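Local coordinates for hypothetical protein SpyM3_0169 (Streptococcus pyogenes, PDB 1PG6), which is of unknown function but belongs to the AIM24 mitochondrial biogenesis family of the cupin clan and binds calcium ions in the crystal, at residues A[106-109]-A[110-114]. Sequence-based numbering, arbitrary orientation.
Sequences LELG and EKQYR
Leu106 and Tyr113 both turn CG beside the backbone N (chi1 -61° and -58°), and this brings a leucine methyl over the tyrosine ring. The contact is a short loop, 109-112, between strands 103-108 and 113-116 of this AIM24-family protein. These strands belong to different antiparallel sheets, so the loop carries the chain from one sheet to the other. Leu106 CD1 makes a CH-pi contact, 3.7 Å from the centre of the Tyr113 ring and almost on its normal. Leu106 CB packs by CE1 of the same ring. Leu108 meets the ring at its edge, its side chain crossing obliquely to that of Tyr113. Its CD2 lies in the ring plane, 3.7 Å from Tyr113 CD1.

One backbone bond crosses the loop: Gly109 N donates to Lys111 O at 2.9 Å, with a fairly straight N-H...O angle of 161°. The same Lys111 O also receives a CA-H...O contact from Leu108.

The Gln112 amide adds a second bond. The side chain bends at chi2, which folds the amide back to the loop. NE2 donates to Gly109 O at 3.1 Å, tilted out of the carbonyl plane. NE2 also bonds Gly154 O, and OE1 bonds Thr152 OG1, so both ends of this buried amide have partners and its rotation is fixed. Thr152 lies on strand 148-153, next to 113-116 in its sheet. Leu108 CB and CD2 lie against Gln112 OE1, both at 3.8 Å. Lys111 sends its NZ away to salt bridges with Glu219 and Glu189.

Two waters bridge Glu107 O to the loop and the ring hydroxyl. Both donate to Glu107 O. One is also held by Lys111 N at 3.1 Å. The other lies at the ring edge, in plane, 2.7 Å from Tyr113 OH.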
ATOM      1  N   LEU A 106      -7.579   3.060  -7.793  1.00 13.21           N
ATOM      2  CA  LEU A 106      -8.622   3.828  -7.139  1.00 14.27           C
ATOM      3  C   LEU A 106      -8.430   5.319  -7.412  1.00 16.61           C
ATOM      4  O   LEU A 106      -7.339   5.863  -7.211  1.00 15.40           O
ATOM      5  CB  LEU A 106      -8.588   3.543  -5.634  1.00 13.60           C
ATOM      6  CG  LEU A 106      -8.837   2.077  -5.234  1.00 15.04           C
ATOM      7  CD1 LEU A 106      -8.545   1.877  -3.752  1.00 14.59           C
ATOM      8  CD2 LEU A 106     -10.286   1.702  -5.534  1.00 14.72           C
ATOM      9  N   GLU A 107      -9.495   5.966  -7.884  1.00 17.06           N
ATOM     10  CA  GLU A 107      -9.474   7.393  -8.199  1.00 18.48           C
ATOM     11  C   GLU A 107      -9.576   8.202  -6.912  1.00 18.39           C
ATOM     12  O   GLU A 107     -10.439   7.948  -6.073  1.00 19.03           O
ATOM     13  CB  GLU A 107     -10.647   7.741  -9.122  1.00 21.81           C
ATOM     14  CG  GLU A 107     -10.689   9.195  -9.589  1.00 25.76           C
ATOM     15  CD  GLU A 107      -9.609   9.530 -10.603  1.00 29.88           C
ATOM     16  OE1 GLU A 107      -9.606  10.670 -11.120  1.00 32.09           O
ATOM     17  OE2 GLU A 107      -8.760   8.657 -10.888  1.00 30.90           O
ATOM     18  N   LEU A 108      -8.693   9.181  -6.760  1.00 18.96           N
ATOM     19  CA  LEU A 108      -8.686  10.003  -5.561  1.00 19.62           C
ATOM     20  C   LEU A 108      -9.287  11.383  -5.804  1.00 20.49           C
ATOM     21  O   LEU A 108      -9.098  11.979  -6.861  1.00 20.86           O
ATOM     22  CB  LEU A 108      -7.258  10.146  -5.035  1.00 18.63           C
ATOM     23  CG  LEU A 108      -6.489   8.836  -4.819  1.00 17.20           C
ATOM     24  CD1 LEU A 108      -5.080   9.150  -4.343  1.00 18.39           C
ATOM     25  CD2 LEU A 108      -7.215   7.965  -3.808  1.00 17.22           C
ATOM     26  N   GLY A 109     -10.007  11.880  -4.807  1.00 20.74           N
ATOM     27  CA  GLY A 109     -10.639  13.183  -4.911  1.00 23.64           C
ATOM     28  C   GLY A 109     -11.708  13.277  -3.846  1.00 24.33           C
ATOM     29  O   GLY A 109     -11.399  13.499  -2.677  1.00 24.69           O
ATOM     30  N   GLU A 110     -12.961  13.100  -4.250  1.00 26.72           N
ATOM     31  CA  GLU A 110     -14.076  13.141  -3.317  1.00 28.08           C
ATOM     32  C   GLU A 110     -13.912  11.948  -2.389  1.00 26.88           C
ATOM     33  O   GLU A 110     -14.420  11.937  -1.271  1.00 27.28           O
ATOM     34  CB  GLU A 110     -15.408  13.036  -4.061  1.00 32.56           C
ATOM     35  CG  GLU A 110     -15.639  14.108  -5.119  1.00 38.40           C
ATOM     36  CD  GLU A 110     -17.060  14.091  -5.655  1.00 40.58           C
ATOM     37  OE1 GLU A 110     -17.338  14.803  -6.644  1.00 43.05           O
ATOM     38  OE2 GLU A 110     -17.902  13.369  -5.080  1.00 43.35           O
ATOM     39  N   LYS A 111     -13.202  10.935  -2.876  1.00 24.69           N
ATOM     40  CA  LYS A 111     -12.954   9.737  -2.087  1.00 23.25           C
ATOM     41  C   LYS A 111     -11.455   9.574  -1.855  1.00 20.59           C
ATOM     42  O   LYS A 111     -10.641   9.894  -2.721  1.00 19.78           O
ATOM     43  CB  LYS A 111     -13.516   8.503  -2.805  1.00 24.67           C
ATOM     44  CG  LYS A 111     -15.033   8.521  -2.960  1.00 27.57           C
ATOM     45  CD  LYS A 111     -15.549   7.301  -3.711  1.00 30.31           C
ATOM     46  CE  LYS A 111     -15.360   6.009  -2.919  1.00 29.98           C
ATOM     47  NZ  LYS A 111     -16.281   5.907  -1.749  1.00 30.57           N
ATOM     48  N   GLN A 112     -11.105   9.101  -0.665  1.00 18.98           N
ATOM     49  CA  GLN A 112      -9.720   8.865  -0.296  1.00 18.29           C
ATOM     50  C   GLN A 112      -9.689   7.513   0.383  1.00 15.01           C
ATOM     51  O   GLN A 112     -10.736   6.969   0.735  1.00 17.45           O
ATOM     52  CB  GLN A 112      -9.203   9.939   0.665  1.00 18.08           C
ATOM     53  CG  GLN A 112      -9.140  11.346   0.078  1.00 18.99           C
ATOM     54  CD  GLN A 112      -8.248  11.444  -1.148  1.00 19.51           C
ATOM     55  OE1 GLN A 112      -7.227  10.764  -1.248  1.00 17.00           O
ATOM     56  NE2 GLN A 112      -8.622  12.310  -2.082  1.00 18.86           N
ATOM     57  N   TYR A 113      -8.493   6.971   0.580  1.00 16.15           N
ATOM     58  CA  TYR A 113      -8.363   5.657   1.191  1.00 14.09           C
ATOM     59  C   TYR A 113      -7.214   5.534   2.172  1.00 14.52           C
ATOM     60  O   TYR A 113      -6.286   6.342   2.174  1.00 15.46           O
ATOM     61  CB  TYR A 113      -8.166   4.595   0.103  1.00 15.14           C
ATOM     62  CG  TYR A 113      -9.270   4.537  -0.929  1.00 16.03           C
ATOM     63  CD1 TYR A 113      -9.286   5.413  -2.020  1.00 14.68           C
ATOM     64  CD2 TYR A 113     -10.329   3.643  -0.785  1.00 14.72           C
ATOM     65  CE1 TYR A 113     -10.336   5.402  -2.937  1.00 15.19           C
ATOM     66  CE2 TYR A 113     -11.384   3.626  -1.691  1.00 15.28           C
ATOM     67  CZ  TYR A 113     -11.386   4.504  -2.759  1.00 14.98           C
ATOM     68  OH  TYR A 113     -12.452   4.509  -3.624  1.00 15.86           O
ATOM     69  N   ARG A 114      -7.299   4.500   3.004  1.00 13.11           N
ATOM     70  CA  ARG A 114      -6.262   4.168   3.960  1.00 14.15           C
ATOM     71  C   ARG A 114      -5.814   2.777   3.501  1.00 15.32           C
ATOM     72  O   ARG A 114      -6.617   2.008   2.959  1.00 14.82           O
ATOM     73  CB  ARG A 114      -6.816   4.106   5.389  1.00 16.49           C
ATOM     74  CG  ARG A 114      -7.435   5.415   5.885  1.00 18.15           C
ATOM     75  CD  ARG A 114      -7.721   5.348   7.381  1.00 18.64           C
ATOM     76  NE  ARG A 114      -8.671   6.370   7.840  1.00 20.57           N
ATOM     77  CZ  ARG A 114      -8.359   7.635   8.107  1.00 23.40           C
ATOM     78  NH1 ARG A 114      -7.111   8.065   7.969  1.00 18.99           N
ATOM     79  NH2 ARG A 114      -9.298   8.472   8.523  1.00 22.52           N
TER
HETATM   80  O   HOH W   1     -12.466   6.035  -5.822  1.00 24.83           O
HETATM   81  O   HOH W   2     -12.492   9.868  -5.753  1.00 25.43           O